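Local coordinates for general secretion pathway protein D (Pseudomonas aeruginosa, PDB 4E9J), which forms the outer-membrane channel through which the type II secretion system exports proteins such as elastase LasB, with this chain covering its periplasmic N0, N1 and N2 domains, at residues Ala29-Phe34 / Ser75-His80; Leu113-Ile118 / Ile152-Ser157. All coordinates share one frame; numbering follows the deposited sequence.

Contact 1. Residues Ala29-Phe34 / Ser75-His80; sequences ADIREF and SVMSTH
Phe34 and Val76 reach toward each other tip to tip. CE2 of Phe34 lies 3.6 Å from CG1 of Val76, and CZ touches the other methyl, CG2. CG of Phe34 stands anti to the backbone N (chi1 176°), which starts the ring toward helix 66-79. Met77 adds its terminal methyl at the edge of this ring, near its plane, with CE 4.0 Å from CD2 of Phe34. The same CE packs on CG1 and CD1 of Ile31. Bends at chi2 and chi3 bring the methyl to both residues. CD1 of Ile31 passes CB of His80 at 4.1 Å.

These residues join the two helices of N0, 31-42 at its start and 66-79 at its end, with His80 just past the last turn. Both pack against strand 55-61: Val56 touches Ile31 and His80, and Val58 touches Phe34 and Val76.

No hydrogen bond crosses the contact; the polar bonds lie within each segment or lead away. Asp30 N-caps the first helix, its OD1 taking Arg32 N at 2.9 Å. Ser75 O receives N and OG1 of Thr79 from opposite faces of its plane. Ser75 OG bonds His141 NE2, and Thr79 OG1 probably bonds Ser154 OG.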
ATOM      1  N   ALA A  29      13.155  10.467  23.058  1.00 41.96           N
ATOM      2  CA  ALA A  29      13.713   9.390  23.854  1.00 41.45           C
ATOM      3  C   ALA A  29      14.543   8.465  22.986  1.00 42.99           C
ATOM      4  O   ALA A  29      14.288   8.327  21.791  1.00 43.51           O
ATOM      5  CB  ALA A  29      12.595   8.610  24.525  1.00 42.25           C
ATOM      6  N   ASP A  30      15.508   7.813  23.596  1.00 36.96           N
ATOM      7  CA  ASP A  30      16.311   6.827  22.892  1.00 36.84           C
ATOM      8  C   ASP A  30      15.354   5.705  22.470  1.00 38.09           C
ATOM      9  O   ASP A  30      14.437   5.362  23.228  1.00 36.08           O
ATOM     10  CB  ASP A  30      17.407   6.259  23.810  1.00 39.33           C
ATOM     11  CG  ASP A  30      18.484   5.504  23.066  1.00 57.18           C
ATOM     12  OD1 ASP A  30      18.149   4.515  22.378  1.00 59.04           O
ATOM     13  OD2 ASP A  30      19.663   5.901  23.167  1.00 63.78           O
ATOM     14  N   ILE A  31      15.532   5.162  21.264  1.00 33.13           N
ATOM     15  CA  ILE A  31      14.681   4.062  20.793  1.00 31.60           C
ATOM     16  C   ILE A  31      14.763   2.871  21.752  1.00 33.54           C
ATOM     17  O   ILE A  31      13.780   2.158  21.925  1.00 31.79           O
ATOM     18  CB  ILE A  31      15.020   3.676  19.327  1.00 34.35           C
ATOM     19  CG1 ILE A  31      13.892   2.814  18.723  1.00 34.39           C
ATOM     20  CG2 ILE A  31      16.385   2.958  19.231  1.00 35.82           C
ATOM     21  CD1 ILE A  31      14.037   2.606  17.234  1.00 39.19           C
ATOM     22  N   ARG A  32      15.921   2.676  22.402  1.00 31.92           N
ATOM     23  CA  ARG A  32      16.101   1.604  23.381  1.00 33.41           C
ATOM     24  C   ARG A  32      15.234   1.762  24.636  1.00 39.25           C
ATOM     25  O   ARG A  32      14.827   0.751  25.211  1.00 38.49           O
ATOM     26  CB  ARG A  32      17.577   1.414  23.696  1.00 36.89           C
ATOM     27  CG  ARG A  32      18.326   0.888  22.463  1.00 47.96           C
ATOM     28  CD  ARG A  32      19.803   1.223  22.515  1.00 56.08           C
ATOM     29  NE  ARG A  32      20.561   0.666  21.394  1.00 61.14           N
ATOM     30  CZ  ARG A  32      20.990  -0.584  21.292  1.00 68.95           C
ATOM     31  NH1 ARG A  32      20.712  -1.470  22.240  1.00 54.39           N
ATOM     32  NH2 ARG A  32      21.678  -0.967  20.225  1.00 55.43           N
ATOM     33  N   GLU A  33      14.909   3.009  25.025  1.00 37.86           N
ATOM     34  CA  GLU A  33      13.990   3.275  26.131  1.00 38.08           C
ATOM     35  C   GLU A  33      12.588   2.901  25.692  1.00 39.60           C
ATOM     36  O   GLU A  33      11.874   2.219  26.426  1.00 39.47           O
ATOM     37  CB  GLU A  33      14.034   4.759  26.568  1.00 39.70           C
ATOM     38  CG  GLU A  33      12.983   5.090  27.618  1.00 56.30           C
ATOM     39  CD  GLU A  33      13.180   6.420  28.322  1.00 96.52           C
ATOM     40  OE1 GLU A  33      14.323   6.680  28.761  1.00112.89           O
ATOM     41  OE2 GLU A  33      12.206   7.196  28.440  1.00 88.56           O
ATOM     42  N   PHE A  34      12.203   3.305  24.477  1.00 34.81           N
ATOM     43  CA  PHE A  34      10.884   2.940  23.959  1.00 33.17           C
ATOM     44  C   PHE A  34      10.706   1.412  23.915  1.00 33.86           C
ATOM     45  O   PHE A  34       9.655   0.922  24.312  1.00 33.05           O
ATOM     46  CB  PHE A  34      10.643   3.578  22.591  1.00 34.36           C
ATOM     47  CG  PHE A  34       9.338   3.150  21.963  1.00 34.46           C
ATOM     48  CD1 PHE A  34       8.120   3.570  22.493  1.00 37.45           C
ATOM     49  CD2 PHE A  34       9.323   2.279  20.884  1.00 33.30           C
ATOM     50  CE1 PHE A  34       6.910   3.151  21.924  1.00 37.73           C
ATOM     51  CE2 PHE A  34       8.122   1.848  20.331  1.00 36.11           C
ATOM     52  CZ  PHE A  34       6.922   2.298  20.840  1.00 34.91           C
ATOM     53  N   SER A  75       5.021  -0.151  14.170  1.00 26.63           N
ATOM     54  CA  SER A  75       5.038   1.049  13.353  1.00 26.72           C
ATOM     55  C   SER A  75       6.257   1.889  13.676  1.00 31.72           C
ATOM     56  O   SER A  75       6.872   2.429  12.763  1.00 31.37           O
ATOM     57  CB  SER A  75       3.772   1.881  13.554  1.00 30.38           C
ATOM     58  OG  SER A  75       2.753   1.459  12.664  1.00 40.89           O
ATOM     59  N   VAL A  76       6.617   2.009  14.968  1.00 29.34           N
ATOM     60  CA  VAL A  76       7.806   2.771  15.368  1.00 28.62           C
ATOM     61  C   VAL A  76       9.071   2.068  14.863  1.00 30.30           C
ATOM     62  O   VAL A  76       9.955   2.716  14.318  1.00 30.54           O
ATOM     63  CB  VAL A  76       7.821   3.048  16.900  1.00 33.29           C
ATOM     64  CG1 VAL A  76       9.178   3.572  17.375  1.00 32.67           C
ATOM     65  CG2 VAL A  76       6.720   4.045  17.259  1.00 33.40           C
ATOM     66  N   MET A  77       9.144   0.754  14.993  1.00 27.09           N
ATOM     67  CA  MET A  77      10.315   0.001  14.528  1.00 27.81           C
ATOM     68  C   MET A  77      10.467   0.181  13.011  1.00 37.39           C
ATOM     69  O   MET A  77      11.530   0.584  12.543  1.00 37.95           O
ATOM     70  CB  MET A  77      10.147  -1.496  14.843  1.00 29.68           C
ATOM     71  CG  MET A  77      10.380  -1.921  16.312  1.00 31.76           C
ATOM     72  SD  MET A  77      11.829  -1.259  17.191  1.00 35.70           S
ATOM     73  CE  MET A  77      11.106   0.052  18.013  1.00 32.82           C
ATOM     74  N   SER A  78       9.390  -0.082  12.254  1.00 34.90           N
ATOM     75  CA  SER A  78       9.362   0.108  10.808  1.00 34.73           C
ATOM     76  C   SER A  78       9.697   1.543  10.405  1.00 38.38           C
ATOM     77  O   SER A  78      10.468   1.717   9.463  1.00 37.78           O
ATOM     78  CB  SER A  78       8.014  -0.307  10.225  1.00 39.79           C
ATOM     79  OG  SER A  78       7.934  -0.011   8.842  1.00 57.70           O
ATOM     80  N   THR A  79       9.219   2.563  11.160  1.00 34.20           N
ATOM     81  CA  THR A  79       9.543   3.968  10.854  1.00 34.27           C
ATOM     82  C   THR A  79      11.054   4.212  10.837  1.00 39.32           C
ATOM     83  O   THR A  79      11.522   4.947   9.983  1.00 39.14           O
ATOM     84  CB  THR A  79       8.856   4.948  11.838  1.00 39.97           C
ATOM     85  OG1 THR A  79       7.433   4.923  11.623  1.00 39.54           O
ATOM     86  CG2 THR A  79       9.367   6.421  11.710  1.00 33.75           C
ATOM     87  N   HIS A  80      11.804   3.583  11.752  1.00 37.62           N
ATOM     88  CA  HIS A  80      13.240   3.796  11.891  1.00 36.93           C
ATOM     89  C   HIS A  80      14.102   2.702  11.244  1.00 41.51           C
ATOM     90  O   HIS A  80      15.306   2.686  11.447  1.00 40.25           O
ATOM     91  CB  HIS A  80      13.566   4.005  13.383  1.00 36.88           C
ATOM     92  CG  HIS A  80      12.862   5.192  13.944  1.00 39.49           C
ATOM     93  ND1 HIS A  80      13.520   6.404  13.930  1.00 41.76           N
ATOM     94  CD2 HIS A  80      11.595   5.419  14.339  1.00 41.06           C
ATOM     95  CE1 HIS A  80      12.665   7.310  14.334  1.00 41.16           C
ATOM     96  NE2 HIS A  80      11.504   6.795  14.585  1.00 41.22           N
TER

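Contact 2. Residues Leu113-Ile118 / Ile152-Ser157; sequences LETRVI and IISDRS
Glu114 and Asp155 form an antiparallel hydrogen-bonded pair. Glu114 N gives to Asp155 O at 2.8 Å, and Asp155 N gives back to Glu114 O. Arg116 and Ile153 repeat the pattern two residues on, with Arg116 N 2.8 Å from Ile153 O and a nearly straight return bond from Ile153 N to Arg116 O (172° at the hydrogen). Between these pairs, CA of Ser154 makes a CA-H...O contact with Glu114 O.

The side chain of Glu114 runs out over the face it shares with Arg116 and Ile153. Its CB lies beside Asp155 O and Ser157 OG. CG stands anti to the backbone N (chi1 178°) and passes Ser157 OG at 4.2 Å. The chain stays extended, and CD lies 3.6 Å from Ser157 OG. OE1 is 2.5 Å from that OG, very short for the hydrogen bond it appears to accept, so the exact length is doubtful. OE2 takes Arg116 NE at 2.9 Å in a salt bridge; NE comes from above the carboxylate plane, while OE2 lies in the plane of the guanidinium. Two acids share this guanidinium, Glu114 at NE and Glu164 at NH1.

On the other face, Thr115 OG1 and Ser154 OG share a hydrogen bond of 2.9 Å, in which either could be the donor. Ser154 OG has its stronger partner in Thr79 of helix 66-79. CG2 of Thr115 packs on CG2 of Ile152 at 3.5 Å, and Val117 CG2 touches Ile152 CG1.

The pair belongs to the N1 domain. Strand 55-61 runs parallel along the other edge of strand 114-119, and strand 141-145 flanks strand 150-155. Helix 66-79 of N0 lies against the Thr115 face, and helix 157-171 packs on Arg116 and Ile153.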
ATOM      1  N   LEU A 113      11.841  12.441  13.976  1.00 49.90           N
ATOM      2  CA  LEU A 113      10.579  11.884  13.484  1.00 47.50           C
ATOM      3  C   LEU A 113       9.664  11.566  14.650  1.00 45.64           C
ATOM      4  O   LEU A 113      10.101  10.949  15.622  1.00 43.71           O
ATOM      5  CB  LEU A 113      10.819  10.593  12.673  1.00 47.16           C
ATOM      6  CG  LEU A 113      11.701  10.723  11.445  1.00 51.54           C
ATOM      7  CD1 LEU A 113      11.727   9.427  10.669  1.00 52.01           C
ATOM      8  CD2 LEU A 113      11.250  11.859  10.561  1.00 52.85           C
ATOM      9  N   GLU A 114       8.394  11.991  14.562  1.00 39.08           N
ATOM     10  CA  GLU A 114       7.400  11.658  15.577  1.00 36.12           C
ATOM     11  C   GLU A 114       6.466  10.617  14.986  1.00 35.05           C
ATOM     12  O   GLU A 114       6.100  10.740  13.828  1.00 31.62           O
ATOM     13  CB  GLU A 114       6.599  12.881  16.045  1.00 37.22           C
ATOM     14  CG  GLU A 114       5.510  12.551  17.070  1.00 39.67           C
ATOM     15  CD  GLU A 114       4.614  13.693  17.514  1.00 65.02           C
ATOM     16  OE1 GLU A 114       5.059  14.862  17.477  1.00 52.11           O
ATOM     17  OE2 GLU A 114       3.468  13.412  17.932  1.00 60.97           O
ATOM     18  N   THR A 115       6.106   9.579  15.774  1.00 32.38           N
ATOM     19  CA  THR A 115       5.113   8.559  15.426  1.00 30.61           C
ATOM     20  C   THR A 115       3.856   8.870  16.257  1.00 34.34           C
ATOM     21  O   THR A 115       3.862   8.652  17.470  1.00 32.79           O
ATOM     22  CB  THR A 115       5.644   7.174  15.688  1.00 39.46           C
ATOM     23  OG1 THR A 115       6.825   6.990  14.900  1.00 38.41           O
ATOM     24  CG2 THR A 115       4.613   6.095  15.354  1.00 39.08           C
ATOM     25  N   ARG A 116       2.789   9.393  15.613  1.00 28.73           N
ATOM     26  CA  ARG A 116       1.571   9.797  16.294  1.00 28.54           C
ATOM     27  C   ARG A 116       0.365   8.945  15.896  1.00 32.85           C
ATOM     28  O   ARG A 116       0.212   8.649  14.717  1.00 31.75           O
ATOM     29  CB  ARG A 116       1.260  11.267  15.950  1.00 27.38           C
ATOM     30  CG  ARG A 116       0.228  11.840  16.900  1.00 33.49           C
ATOM     31  CD  ARG A 116      -0.186  13.230  16.552  1.00 34.77           C
ATOM     32  NE  ARG A 116       0.877  14.198  16.819  1.00 45.32           N
ATOM     33  CZ  ARG A 116       0.757  15.506  16.651  1.00 56.79           C
ATOM     34  NH1 ARG A 116      -0.381  16.021  16.188  1.00 40.38           N
ATOM     35  NH2 ARG A 116       1.783  16.313  16.920  1.00 45.46           N
ATOM     36  N   VAL A 117      -0.490   8.561  16.863  1.00 29.52           N
ATOM     37  CA  VAL A 117      -1.738   7.848  16.607  1.00 28.81           C
ATOM     38  C   VAL A 117      -2.819   8.928  16.534  1.00 33.59           C
ATOM     39  O   VAL A 117      -2.911   9.768  17.429  1.00 33.47           O
ATOM     40  CB  VAL A 117      -2.066   6.814  17.709  1.00 31.88           C
ATOM     41  CG1 VAL A 117      -3.394   6.115  17.419  1.00 31.39           C
ATOM     42  CG2 VAL A 117      -0.961   5.778  17.848  1.00 30.84           C
ATOM     43  N   ILE A 118      -3.613   8.925  15.469  1.00 31.44           N
ATOM     44  CA  ILE A 118      -4.675   9.907  15.223  1.00 31.09           C
ATOM     45  C   ILE A 118      -5.972   9.143  15.230  1.00 35.71           C
ATOM     46  O   ILE A 118      -6.178   8.315  14.356  1.00 34.59           O
ATOM     47  CB  ILE A 118      -4.468  10.654  13.868  1.00 35.05           C
ATOM     48  CG1 ILE A 118      -3.106  11.388  13.856  1.00 36.46           C
ATOM     49  CG2 ILE A 118      -5.587  11.673  13.631  1.00 35.78           C
ATOM     50  CD1 ILE A 118      -2.772  12.166  12.554  1.00 44.75           C
ATOM     51  N   ILE A 152      -1.806   5.528  12.331  1.00 28.05           N
ATOM     52  CA  ILE A 152      -0.479   5.769  12.890  1.00 28.95           C
ATOM     53  C   ILE A 152       0.280   6.475  11.784  1.00 32.96           C
ATOM     54  O   ILE A 152       0.410   5.897  10.715  1.00 32.05           O
ATOM     55  CB  ILE A 152       0.284   4.513  13.311  1.00 32.08           C
ATOM     56  CG1 ILE A 152      -0.399   3.817  14.471  1.00 31.59           C
ATOM     57  CG2 ILE A 152       1.750   4.905  13.712  1.00 34.47           C
ATOM     58  CD1 ILE A 152      -0.023   2.379  14.610  1.00 34.26           C
ATOM     59  N   ILE A 153       0.772   7.698  12.035  1.00 29.04           N
ATOM     60  CA  ILE A 153       1.567   8.469  11.074  1.00 29.60           C
ATOM     61  C   ILE A 153       2.950   8.785  11.658  1.00 31.37           C
ATOM     62  O   ILE A 153       3.019   9.233  12.791  1.00 28.91           O
ATOM     63  CB  ILE A 153       0.846   9.805  10.735  1.00 33.69           C
ATOM     64  CG1 ILE A 153      -0.599   9.532  10.264  1.00 36.19           C
ATOM     65  CG2 ILE A 153       1.670  10.641   9.702  1.00 34.59           C
ATOM     66  CD1 ILE A 153      -1.193  10.493   9.143  1.00 48.58           C
ATOM     67  N   SER A 154       4.010   8.665  10.852  1.00 27.72           N
ATOM     68  CA  SER A 154       5.353   9.083  11.235  1.00 29.53           C
ATOM     69  C   SER A 154       5.824  10.220  10.334  1.00 35.71           C
ATOM     70  O   SER A 154       5.813  10.066   9.127  1.00 37.55           O
ATOM     71  CB  SER A 154       6.361   7.945  11.179  1.00 30.29           C
ATOM     72  OG  SER A 154       6.014   6.943  12.112  1.00 32.77           O
ATOM     73  N   ASP A 155       6.208  11.360  10.928  1.00 34.58           N
ATOM     74  CA  ASP A 155       6.688  12.555  10.214  1.00 34.50           C
ATOM     75  C   ASP A 155       7.250  13.593  11.212  1.00 39.61           C
ATOM     76  O   ASP A 155       7.268  13.330  12.420  1.00 38.58           O
ATOM     77  CB  ASP A 155       5.518  13.191   9.417  1.00 36.57           C
ATOM     78  CG  ASP A 155       5.911  13.853   8.114  1.00 46.72           C
ATOM     79  OD1 ASP A 155       7.067  14.288   8.000  1.00 46.64           O
ATOM     80  OD2 ASP A 155       5.022  14.069   7.269  1.00 55.65           O
ATOM     81  N   ARG A 156       7.682  14.783  10.721  1.00 38.41           N
ATOM     82  CA  ARG A 156       8.109  15.874  11.614  1.00 38.28           C
ATOM     83  C   ARG A 156       6.846  16.415  12.305  1.00 41.93           C
ATOM     84  O   ARG A 156       5.810  16.512  11.650  1.00 41.55           O
ATOM     85  CB  ARG A 156       8.816  17.002  10.827  1.00 38.36           C
ATOM     86  N   SER A 157       6.922  16.737  13.615  1.00 39.53           N
ATOM     87  CA  SER A 157       5.780  17.243  14.411  1.00 40.28           C
ATOM     88  C   SER A 157       4.912  18.323  13.759  1.00 45.74           C
ATOM     89  O   SER A 157       3.682  18.281  13.903  1.00 43.45           O
ATOM     90  CB  SER A 157       6.234  17.689  15.797  1.00 45.61           C
ATOM     91  OG  SER A 157       6.639  16.523  16.483  1.00 52.75           O
TER

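Overall arrangement
Contact 1 and contact 2 are both largely buried, but contact 2 lies nearer the centre of the chain, with Ser157 the one exposed residue among those that touch. Contact 1 joins two helices of N0 by apolar packing. Contact 2 joins two strands of N1 by backbone hydrogen bonds, with a charged cluster on one face. They meet where N0 packs on N1, and the hydroxyls of Thr79 and Ser154 link them there. Val76 CG2 packs on Thr115 CG2 at 3.5 Å, so Val76 serves both contacts. The sheet is continuous as well: strand 55-61, which touches contact 1, pairs with strand 114-119 of contact 2.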